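Local coordinates for biuret hydrolase (Pseudomonas sp., PDB 6C62), which hydrolyses 1-carboxybiuret to urea-1,3-dicarboxylate and ammonia, a step in the bacterial degradation of the herbicide atrazine, at residues P178-G183 and A369-I374; P410-P415 and L439-G444; G254-V259 and A285-M290. All coordinates share one frame; numbering follows the deposited sequence.

Contact 1: P178-G183 and A369-I374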
ATOM      1  N   PRO A 178      10.272  26.537  -0.459  1.00 11.77           N
ATOM      2  CA  PRO A 178      11.450  27.366  -0.203  1.00 12.13           C
ATOM      3  C   PRO A 178      12.197  27.824  -1.448  1.00 11.78           C
ATOM      4  O   PRO A 178      12.752  28.902  -1.442  1.00 11.93           O
ATOM      5  CB  PRO A 178      12.356  26.495   0.697  1.00 13.43           C
ATOM      6  CG  PRO A 178      11.766  25.149   0.669  1.00 14.30           C
ATOM      7  CD  PRO A 178      10.343  25.216   0.175  1.00 12.92           C
ATOM      8  N   ALA A 179      12.213  27.036  -2.508  1.00 10.70           N
ATOM      9  CA  ALA A 179      12.770  27.501  -3.750  1.00 10.87           C
ATOM     10  C   ALA A 179      12.015  28.744  -4.217  1.00 11.01           C
ATOM     11  O   ALA A 179      12.640  29.765  -4.590  1.00 11.49           O
ATOM     12  CB  ALA A 179      12.710  26.428  -4.838  1.00  9.99           C
ATOM     13  N   SER A 180      10.690  28.681  -4.161  1.00 11.58           N
ATOM     14  CA  SER A 180       9.852  29.829  -4.548  1.00 11.35           C
ATOM     15  C   SER A 180      10.138  31.078  -3.702  1.00 12.33           C
ATOM     16  O   SER A 180      10.386  32.179  -4.237  1.00 12.80           O
ATOM     17  CB  SER A 180       8.396  29.485  -4.440  1.00 11.06           C
ATOM     18  OG  SER A 180       7.529  30.501  -4.905  1.00 10.57           O
ATOM     19  N   LEU A 181      10.026  30.909  -2.395  1.00 12.51           N
ATOM     20  CA  LEU A 181      10.137  31.984  -1.470  1.00 12.78           C
ATOM     21  C   LEU A 181      11.544  32.584  -1.309  1.00 13.49           C
ATOM     22  O   LEU A 181      11.632  33.803  -1.094  1.00 13.21           O
ATOM     23  CB  LEU A 181       9.532  31.626  -0.151  1.00 12.74           C
ATOM     24  CG  LEU A 181       8.080  31.181  -0.173  1.00 12.92           C
ATOM     25  CD1 LEU A 181       7.533  31.183   1.241  1.00 13.86           C
ATOM     26  CD2 LEU A 181       7.238  32.089  -1.047  1.00 13.59           C
ATOM     27  N   CYS A 182      12.591  31.776  -1.479  1.00 13.24           N
ATOM     28  CA  CYS A 182      13.987  32.239  -1.413  1.00 13.83           C
ATOM     29  C   CYS A 182      14.569  32.663  -2.776  1.00 13.58           C
ATOM     30  O   CYS A 182      15.695  33.198  -2.839  1.00 12.79           O
ATOM     31  CB  CYS A 182      14.876  31.187  -0.772  1.00 13.63           C
ATOM     32  SG  CYS A 182      14.600  31.033   0.996  1.00 16.79           S
ATOM     33  N   GLY A 183      13.854  32.414  -3.864  1.00 12.39           N
ATOM     34  CA  GLY A 183      14.382  32.731  -5.142  1.00 12.09           C
ATOM     35  C   GLY A 183      15.566  31.883  -5.564  1.00 11.88           C
ATOM     36  O   GLY A 183      16.547  32.406  -6.102  1.00 12.29           O
ATOM     37  N   ALA A 369       2.688  25.876 -13.643  1.00 12.93           N
ATOM     38  CA  ALA A 369       1.894  26.445 -12.569  1.00 14.02           C
ATOM     39  C   ALA A 369       2.748  27.287 -11.655  1.00 13.31           C
ATOM     40  O   ALA A 369       3.962  27.179 -11.680  1.00 13.82           O
ATOM     41  CB  ALA A 369       1.263  25.300 -11.775  1.00 14.51           C
ATOM     42  N   PRO A 370       2.127  28.106 -10.800  1.00 15.04           N
ATOM     43  CA  PRO A 370       2.946  28.790  -9.820  1.00 15.13           C
ATOM     44  C   PRO A 370       3.323  27.831  -8.715  1.00 15.45           C
ATOM     45  O   PRO A 370       2.644  26.825  -8.498  1.00 14.11           O
ATOM     46  CB  PRO A 370       2.039  29.923  -9.293  1.00 16.76           C
ATOM     47  CG  PRO A 370       0.702  29.783 -10.005  1.00 17.89           C
ATOM     48  CD  PRO A 370       0.690  28.416 -10.646  1.00 16.08           C
ATOM     49  N   ALA A 371       4.436  28.110  -8.061  1.00 14.80           N
ATOM     50  CA  ALA A 371       4.892  27.309  -6.928  1.00 14.53           C
ATOM     51  C   ALA A 371       4.213  27.631  -5.609  1.00 14.93           C
ATOM     52  O   ALA A 371       4.008  26.733  -4.759  1.00 15.63           O
ATOM     53  CB  ALA A 371       6.398  27.453  -6.774  1.00 16.09           C
ATOM     54  N   THR A 372       3.923  28.902  -5.368  1.00 13.50           N
ATOM     55  CA  THR A 372       3.262  29.322  -4.137  1.00 13.30           C
ATOM     56  C   THR A 372       2.224  30.382  -4.516  1.00 14.12           C
ATOM     57  O   THR A 372       2.373  31.018  -5.572  1.00 14.72           O
ATOM     58  CB  THR A 372       4.276  29.932  -3.127  1.00 13.41           C
ATOM     59  OG1 THR A 372       5.089  30.920  -3.785  1.00 13.69           O
ATOM     60  CG2 THR A 372       5.140  28.885  -2.544  1.00 13.50           C
ATOM     61  N   PRO A 373       1.156  30.542  -3.712  1.00 14.66           N
ATOM     62  CA  PRO A 373       0.087  31.506  -4.056  1.00 14.29           C
ATOM     63  C   PRO A 373       0.533  32.959  -3.965  1.00 14.60           C
ATOM     64  O   PRO A 373       0.036  33.780  -4.714  1.00 14.88           O
ATOM     65  CB  PRO A 373      -1.017  31.222  -3.054  1.00 15.87           C
ATOM     66  CG  PRO A 373      -0.599  30.040  -2.283  1.00 17.27           C
ATOM     67  CD  PRO A 373       0.853  29.790  -2.497  1.00 15.18           C
ATOM     68  N   ILE A 374       1.485  33.239  -3.076  1.00 14.74           N
ATOM     69  CA  ILE A 374       2.063  34.533  -2.856  1.00 16.08           C
ATOM     70  C   ILE A 374       3.583  34.384  -2.536  1.00 15.43           C
ATOM     71  O   ILE A 374       4.074  33.268  -2.274  1.00 14.71           O
ATOM     72  CB  ILE A 374       1.403  35.217  -1.618  1.00 18.08           C
ATOM     73  CG1 ILE A 374       1.505  34.326  -0.367  1.00 19.97           C
ATOM     74  CG2 ILE A 374      -0.081  35.498  -1.826  1.00 18.20           C
ATOM     75  CD1 ILE A 374       1.296  35.053   0.931  1.00 22.28           C
TER
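Ser-180 and Thr-372 meet through their hydroxyls, joining the last turn of helix 176-182 to the loop that follows strand 366-370. Starting at its CB, the serine packs against a methyl group: CB lies 3.7 Å from Ala-371 CB, and both residues are small enough to let the backbones come close here. With OG anti to the backbone N (chi1 -175°), the hydroxyl reaches across to donate to Thr-372, OG to OG1 being 2.7 Å. The same OG also has the threonine methyl beside it, with Thr-372 CG2 3.7 Å from Ser-180 OG, so one branch bonds the serine and the other packs on it.

Thr-372 OG1 in turn donates a hydrogen bond to Ile-374 O at 3.0 Å, from above the carbonyl plane. Since Ser-180 OG accepts a hydrogen bond from the backbone N of Gly-427, the buried polar groups form a directed chain from Gly-427 through two hydroxyls to Ile-374. Leu-181 CD2 covers the end of this chain, 3.6 Å from Ile-374 O. An alanine in place of Thr-372 would probably leave Ser-180 OG without its acceptor and Ile-374 O without this donor, and open a gap where CG2 packs beside the serine.

Strand 426-432 completes the arrangement: Ile-426 touches both Ser-180 and Thr-372, and Ala-371 is hydrogen-bonded through its backbone to Gly-427. The helix starts two residues after Ser-174, the probable acyl-ester residue, and the contact sets its Ser-180 side against the end of strand 366-370 and its sheet neighbour, strand 426-432.

Contact 2: P410-P415 and L439-G444; sequences PVVAAP and LCLRAG
Val-412 and Cys-440 bring their CA atoms within 5.6 Å of each other where strand 411-415 and helix 439-444 run nearly parallel, their axes 7.6 Å apart and 19° from alignment.

Val-412 carries most of the contact from the strand. Its CG2, anti to the carbonyl carbon and beside the backbone N, pushes into the helix surface and lies 3.5 Å from Cys-440 CB, tighter than carbons usually pack. The same methyl also meets a branch of Leu-441, CG2 to CD2 being 3.8 Å. A branched, compact residue suits this place, because one methyl can fill the angle between two successive helix residues while the strand stays extended.

Cys-440 answers from the helix with both its side-chain atoms. While CB takes the valine, SG is directed to Pro-410, just ahead of the strand, and lies 3.5 Å from Pro-410 O and 4.1 Å from Pro-410 CB. Having no N-H, Pro-410 can pair with the backbone of Ala-432 in strand 426-432 only through its carbonyl, and that bond fixes the oxygen beside the sulphur. One turn further on, Gly-444 suits the close approach, since a beta carbon there would come to about 3.6 Å from Val-412 CG1, a snug fit.

Beyond the two segments, Leu-441 continues onto Val-216, Leu-219 and Tyr-223 of helix 216-226, and Val-412 onto Trp-185 and Leu-187 of strand 185-188. The helix thus packs against one face of the mixed central sheet of the amidase fold. No hydrogen bond joins helix and strand; the contact depends on dispersion and on shape, so the fit of small and branched groups, rather than polar pairing, sets how closely the two can lie.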
ATOM      1  N   PRO A 410       7.631  14.667 -11.631  1.00 10.22           N
ATOM      2  CA  PRO A 410       8.776  15.513 -11.357  1.00 10.12           C
ATOM      3  C   PRO A 410       8.510  16.997 -11.652  1.00  9.70           C
ATOM      4  O   PRO A 410       7.698  17.327 -12.522  1.00  9.86           O
ATOM      5  CB  PRO A 410       9.871  14.946 -12.291  1.00  9.97           C
ATOM      6  CG  PRO A 410       9.105  14.412 -13.453  1.00 10.42           C
ATOM      7  CD  PRO A 410       7.820  13.855 -12.830  1.00 10.54           C
ATOM      8  N   VAL A 411       9.195  17.887 -10.909  1.00  9.52           N
ATOM      9  CA  VAL A 411       8.978  19.341 -10.984  1.00  9.87           C
ATOM     10  C   VAL A 411      10.270  20.056 -10.802  1.00 10.43           C
ATOM     11  O   VAL A 411      10.995  19.720  -9.886  1.00 10.46           O
ATOM     12  CB  VAL A 411       8.028  19.863  -9.861  1.00 10.05           C
ATOM     13  CG1 VAL A 411       7.863  21.387  -9.921  1.00 10.08           C
ATOM     14  CG2 VAL A 411       6.691  19.186  -9.907  1.00 10.25           C
ATOM     15  N   VAL A 412      10.571  21.013 -11.687  1.00 10.69           N
ATOM     16  CA  VAL A 412      11.637  22.025 -11.432  1.00 10.69           C
ATOM     17  C   VAL A 412      10.914  23.288 -11.017  1.00 10.89           C
ATOM     18  O   VAL A 412       9.941  23.739 -11.677  1.00  9.17           O
ATOM     19  CB  VAL A 412      12.482  22.290 -12.651  1.00 11.04           C
ATOM     20  CG1 VAL A 412      13.338  23.553 -12.526  1.00 12.30           C
ATOM     21  CG2 VAL A 412      13.395  21.139 -12.905  1.00 12.09           C
ATOM     22  N   ALA A 413      11.384  23.841  -9.919  1.00 10.74           N
ATOM     23  CA  ALA A 413      10.930  25.129  -9.416  1.00 11.94           C
ATOM     24  C   ALA A 413      11.949  26.209  -9.835  1.00 12.14           C
ATOM     25  O   ALA A 413      13.103  26.188  -9.436  1.00 12.74           O
ATOM     26  CB  ALA A 413      10.748  25.125  -7.924  1.00 12.49           C
ATOM     27  N   ALA A 414      11.524  27.038 -10.765  1.00 12.48           N
ATOM     28  CA  ALA A 414      12.369  28.056 -11.378  1.00 12.40           C
ATOM     29  C   ALA A 414      12.093  29.433 -10.727  1.00 12.91           C
ATOM     30  O   ALA A 414      10.936  29.860 -10.661  1.00 12.43           O
ATOM     31  CB  ALA A 414      12.075  28.137 -12.865  1.00 12.47           C
ATOM     32  N   PRO A 415      13.138  30.121 -10.246  1.00 12.17           N
ATOM     33  CA  PRO A 415      12.962  31.384  -9.503  1.00 13.19           C
ATOM     34  C   PRO A 415      12.757  32.587 -10.461  1.00 15.29           C
ATOM     35  O   PRO A 415      13.530  32.725 -11.409  1.00 18.71           O
ATOM     36  CB  PRO A 415      14.256  31.510  -8.718  1.00 12.53           C
ATOM     37  CG  PRO A 415      15.270  30.827  -9.597  1.00 12.32           C
ATOM     38  CD  PRO A 415      14.536  29.687 -10.276  1.00 12.89           C
ATOM     39  N   LEU A 439      13.008  16.698 -19.125  1.00 16.40           N
ATOM     40  CA  LEU A 439      12.143  17.742 -19.741  1.00 16.53           C
ATOM     41  C   LEU A 439      11.988  18.959 -18.858  1.00 16.33           C
ATOM     42  O   LEU A 439      12.037  20.086 -19.325  1.00 14.67           O
ATOM     43  CB  LEU A 439      10.752  17.211 -20.121  1.00 16.79           C
ATOM     44  CG  LEU A 439      10.743  16.076 -21.166  1.00 18.33           C
ATOM     45  CD1 LEU A 439       9.319  15.701 -21.566  1.00 18.20           C
ATOM     46  CD2 LEU A 439      11.468  16.558 -22.407  1.00 19.84           C
ATOM     47  N   CYS A 440      11.721  18.738 -17.574  1.00 15.92           N
ATOM     48  CA  CYS A 440      11.610  19.853 -16.612  1.00 14.85           C
ATOM     49  C   CYS A 440      12.909  20.670 -16.639  1.00 13.98           C
ATOM     50  O   CYS A 440      12.891  21.913 -16.623  1.00 13.26           O
ATOM     51  CB  CYS A 440      11.474  19.345 -15.181  1.00 15.89           C
ATOM     52  SG  CYS A 440      10.155  18.202 -14.848  1.00 17.77           S
ATOM     53  N   LEU A 441      14.029  19.963 -16.641  1.00 13.44           N
ATOM     54  CA  LEU A 441      15.341  20.626 -16.602  1.00 14.10           C
ATOM     55  C   LEU A 441      15.649  21.362 -17.883  1.00 13.82           C
ATOM     56  O   LEU A 441      16.191  22.491 -17.840  1.00 14.08           O
ATOM     57  CB  LEU A 441      16.443  19.639 -16.227  1.00 14.35           C
ATOM     58  CG  LEU A 441      16.368  19.114 -14.776  1.00 13.20           C
ATOM     59  CD1 LEU A 441      17.079  17.748 -14.638  1.00 13.40           C
ATOM     60  CD2 LEU A 441      16.983  20.162 -13.857  1.00 14.89           C
ATOM     61  N   ARG A 442      15.313  20.757 -19.031  1.00 14.46           N
ATOM     62  CA  ARG A 442      15.420  21.447 -20.337  1.00 14.61           C
ATOM     63  C   ARG A 442      14.610  22.740 -20.388  1.00 14.46           C
ATOM     64  O   ARG A 442      15.081  23.759 -20.905  1.00 15.53           O
ATOM     65  CB  ARG A 442      15.021  20.507 -21.490  1.00 15.52           C
ATOM     66  CG  ARG A 442      16.108  19.523 -21.817  1.00 15.07           C
ATOM     67  CD  ARG A 442      15.615  18.409 -22.711  1.00 16.26           C
ATOM     68  NE  ARG A 442      14.964  18.854 -23.946  1.00 16.61           N
ATOM     69  CZ  ARG A 442      14.278  18.048 -24.792  1.00 20.07           C
ATOM     70  NH1 ARG A 442      14.099  16.774 -24.544  1.00 21.51           N
ATOM     71  NH2 ARG A 442      13.718  18.508 -25.873  1.00 20.34           N
ATOM     72  N   ALA A 443      13.396  22.718 -19.858  1.00 13.74           N
ATOM     73  CA  ALA A 443      12.563  23.902 -19.812  1.00 13.51           C
ATOM     74  C   ALA A 443      13.169  24.955 -18.877  1.00 14.91           C
ATOM     75  O   ALA A 443      13.166  26.165 -19.166  1.00 13.40           O
ATOM     76  CB  ALA A 443      11.138  23.570 -19.380  1.00 13.14           C
ATOM     77  N   GLY A 444      13.692  24.498 -17.741  1.00 15.56           N
ATOM     78  CA  GLY A 444      14.378  25.403 -16.850  1.00 15.20           C
ATOM     79  C   GLY A 444      15.542  26.141 -17.488  1.00 15.58           C
ATOM     80  O   GLY A 444      15.732  27.348 -17.250  1.00 14.76           O
TER

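Contact 3: G254-V259 and A285-M290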
ATOM      1  N   GLY A 254       9.344  21.570 -30.408  1.00 28.57           N
ATOM      2  CA  GLY A 254       8.421  20.476 -30.647  1.00 26.54           C
ATOM      3  C   GLY A 254       7.703  19.902 -29.432  1.00 29.58           C
ATOM      4  O   GLY A 254       6.865  19.007 -29.574  1.00 28.68           O
ATOM      5  N   LEU A 255       8.015  20.398 -28.232  1.00 27.88           N
ATOM      6  CA  LEU A 255       7.318  19.977 -27.036  1.00 26.16           C
ATOM      7  C   LEU A 255       5.973  20.626 -26.929  1.00 24.02           C
ATOM      8  O   LEU A 255       5.785  21.750 -27.318  1.00 25.94           O
ATOM      9  CB  LEU A 255       8.151  20.256 -25.790  1.00 27.49           C
ATOM     10  CG  LEU A 255       9.498  19.544 -25.674  1.00 28.31           C
ATOM     11  CD1 LEU A 255      10.114  19.960 -24.351  1.00 29.77           C
ATOM     12  CD2 LEU A 255       9.451  18.018 -25.766  1.00 29.31           C
ATOM     13  N   ARG A 256       5.018  19.908 -26.364  1.00 22.63           N
ATOM     14  CA  ARG A 256       3.699  20.448 -26.081  1.00 24.56           C
ATOM     15  C   ARG A 256       3.664  20.997 -24.635  1.00 21.74           C
ATOM     16  O   ARG A 256       3.818  20.243 -23.658  1.00 17.86           O
ATOM     17  CB  ARG A 256       2.618  19.396 -26.370  1.00 29.56           C
ATOM     18  CG  ARG A 256       1.378  20.084 -26.997  1.00 37.12           C
ATOM     19  CD  ARG A 256       0.160  19.180 -27.279  1.00 41.45           C
ATOM     20  NE  ARG A 256      -1.071  20.001 -27.298  1.00 43.09           N
ATOM     21  CZ  ARG A 256      -2.301  19.610 -26.958  1.00 41.04           C
ATOM     22  NH1 ARG A 256      -2.556  18.370 -26.559  1.00 41.01           N
ATOM     23  NH2 ARG A 256      -3.305  20.481 -27.044  1.00 45.34           N
ATOM     24  N   ILE A 257       3.560  22.317 -24.507  1.00 19.07           N
ATOM     25  CA  ILE A 257       3.672  22.965 -23.191  1.00 18.30           C
ATOM     26  C   ILE A 257       2.388  23.704 -22.919  1.00 18.48           C
ATOM     27  O   ILE A 257       1.940  24.486 -23.734  1.00 17.54           O
ATOM     28  CB  ILE A 257       4.908  23.904 -23.104  1.00 18.48           C
ATOM     29  CG1 ILE A 257       6.163  23.202 -23.656  1.00 18.80           C
ATOM     30  CG2 ILE A 257       5.129  24.445 -21.667  1.00 17.67           C
ATOM     31  CD1 ILE A 257       7.480  23.895 -23.355  1.00 18.87           C
ATOM     32  N   GLY A 258       1.780  23.453 -21.776  1.00 17.00           N
ATOM     33  CA  GLY A 258       0.566  24.108 -21.370  1.00 15.58           C
ATOM     34  C   GLY A 258       0.620  24.799 -20.033  1.00 15.46           C
ATOM     35  O   GLY A 258       1.526  24.562 -19.222  1.00 16.24           O
ATOM     36  N   VAL A 259      -0.363  25.662 -19.813  1.00 15.06           N
ATOM     37  CA  VAL A 259      -0.513  26.420 -18.585  1.00 16.36           C
ATOM     38  C   VAL A 259      -1.721  25.898 -17.816  1.00 15.70           C
ATOM     39  O   VAL A 259      -2.825  25.824 -18.381  1.00 15.06           O
ATOM     40  CB  VAL A 259      -0.757  27.921 -18.892  1.00 19.08           C
ATOM     41  CG1 VAL A 259      -0.887  28.732 -17.637  1.00 20.41           C
ATOM     42  CG2 VAL A 259       0.352  28.494 -19.709  1.00 20.16           C
ATOM     43  N   ALA A 285       3.998  28.553 -24.421  1.00 29.57           N
ATOM     44  CA  ALA A 285       2.795  27.869 -23.961  1.00 28.47           C
ATOM     45  C   ALA A 285       1.664  28.845 -23.996  1.00 30.75           C
ATOM     46  O   ALA A 285       1.769  29.912 -23.398  1.00 30.08           O
ATOM     47  CB  ALA A 285       2.949  27.383 -22.536  1.00 25.48           C
ATOM     48  N   SER A 286       0.588  28.496 -24.692  1.00 30.36           N
ATOM     49  CA  SER A 286      -0.599  29.395 -24.753  1.00 34.20           C
ATOM     50  C   SER A 286      -1.899  28.741 -24.357  1.00 33.74           C
ATOM     51  O   SER A 286      -2.786  29.443 -23.873  1.00 41.51           O
ATOM     52  CB  SER A 286      -0.753  30.002 -26.125  1.00 35.14           C
ATOM     53  OG  SER A 286      -0.594  28.996 -27.107  1.00 32.72           O
ATOM     54  N   GLU A 287      -2.007  27.421 -24.501  1.00 27.80           N
ATOM     55  CA  GLU A 287      -3.197  26.697 -24.099  1.00 29.31           C
ATOM     56  C   GLU A 287      -3.334  26.555 -22.582  1.00 27.08           C
ATOM     57  O   GLU A 287      -2.363  26.251 -21.899  1.00 25.91           O
ATOM     58  CB  GLU A 287      -3.212  25.338 -24.735  1.00 34.36           C
ATOM     59  CG  GLU A 287      -4.029  25.290 -26.002  1.00 43.44           C
ATOM     60  CD  GLU A 287      -4.054  23.900 -26.593  1.00 49.25           C
ATOM     61  OE1 GLU A 287      -4.902  23.080 -26.123  1.00 48.10           O
ATOM     62  OE2 GLU A 287      -3.215  23.665 -27.516  1.00 53.12           O
ATOM     63  N   VAL A 288      -4.536  26.793 -22.081  1.00 22.52           N
ATOM     64  CA  VAL A 288      -4.884  26.584 -20.676  1.00 23.02           C
ATOM     65  C   VAL A 288      -5.385  25.127 -20.565  1.00 22.30           C
ATOM     66  O   VAL A 288      -6.192  24.683 -21.364  1.00 20.07           O
ATOM     67  CB  VAL A 288      -5.897  27.618 -20.200  1.00 23.91           C
ATOM     68  CG1 VAL A 288      -6.428  27.284 -18.811  1.00 25.11           C
ATOM     69  CG2 VAL A 288      -5.279  29.015 -20.221  1.00 25.10           C
ATOM     70  N   VAL A 289      -4.851  24.376 -19.626  1.00 19.63           N
ATOM     71  CA  VAL A 289      -5.113  22.954 -19.464  1.00 19.58           C
ATOM     72  C   VAL A 289      -5.682  22.746 -18.025  1.00 19.27           C
ATOM     73  O   VAL A 289      -5.183  23.341 -17.062  1.00 17.76           O
ATOM     74  CB  VAL A 289      -3.787  22.179 -19.547  1.00 21.37           C
ATOM     75  CG1 VAL A 289      -3.971  20.700 -19.288  1.00 23.86           C
ATOM     76  CG2 VAL A 289      -3.144  22.394 -20.862  1.00 23.06           C
ATOM     77  N   MET A 290      -6.709  21.902 -17.879  1.00 18.02           N
ATOM     78  CA  MET A 290      -7.217  21.555 -16.544  1.00 19.02           C
ATOM     79  C   MET A 290      -6.515  20.291 -16.033  1.00 17.20           C
ATOM     80  O   MET A 290      -6.447  19.304 -16.708  1.00 18.27           O
ATOM     81  CB  MET A 290      -8.736  21.399 -16.539  1.00 21.59           C
ATOM     82  CG  MET A 290      -9.400  22.700 -17.058  1.00 25.15           C
ATOM     83  SD  MET A 290      -8.996  24.200 -16.057  1.00 30.57           S
ATOM     84  CE  MET A 290     -10.340  23.968 -14.887  1.00 40.09           C
TER
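Val-259 and Val-288 face each other in a parallel bridge, and backbone bonds make the first group of interactions. Val-259 N donates to Glu-287 O at 2.9 Å. Val-259 O then accepts from Val-289 N at 2.8 Å, so a single residue is gripped at both ends by the two neighbours of Val-288. The same oxygen also takes a CA-H...O contact, Val-288 CA lying 3.2 Å from Val-259 O.

These bonds close a beta-alpha-beta crossover. From strand 257-260 the chain runs through helix 270-283 and returns to strand 288-289, the outermost strand at this end of the sheet within the chain; Val-276 and Ala-280 of the connecting helix pack on Val-259.

Apolar contacts gather round Ala-285, whose CB touches Ile-257 CG2 at 3.8 Å and Val-259 CG2 at 4.0 Å. Its methyl also sits close to the backbone, Ala-285 CB being 3.3 Å from Ile-257 O, so a small residue suits the place. Glycine suits position 258 because, with Val-289 as it stands, a beta carbon would fall only 2.7 Å from Val-289 CG2, a clash; that methyl instead lies over the bare CA.

The charged interaction lies at the solvent-facing margin. Arg-256, extended from CG to NE, brings NH2 to 3.2 Å from both OE1 and OE2 of Glu-287, a salt bridge containing one weak hydrogen bond, to OE2. OE2 lies at the guanidinium edge and in its plane, yet the carboxylate is turned by 48° against the guanidinium, so the two groups do not form the coplanar bidentate pair; both oxygens lie near the single nitrogen NH2. The stronger polar partner of Arg-256 is Asp-363, whose backbone O accepts a hydrogen bond from NH1, and Trp-364 makes a cation-pi contact with the arginine and also touches Glu-287.

How the contacts relate
All three contacts reach the same mixed sheet. Contacts 1 and 2 have centres about 13 Å apart and touch directly, Gly-183 C lying 3.4 Å from Pro-415 CB and Ala-179 CB 3.9 Å from Ala-413 CB. Contact 3, at the sheet's margin, meets contact 2 through Leu-255 CD1, which is 4.1 Å from Leu-439 CD2; it does not touch contact 1, whose centre is about 20 Å away, although strands 366-370 and 257-260 are neighbours. Contact 1 lies nearest the probable catalytic residues: the side chains of Thr-372 and Ser-174 are about 10 Å apart, those of Leu-181 and Ser-150 about 11 Å. Contacts 2 and 3 lie away from that site.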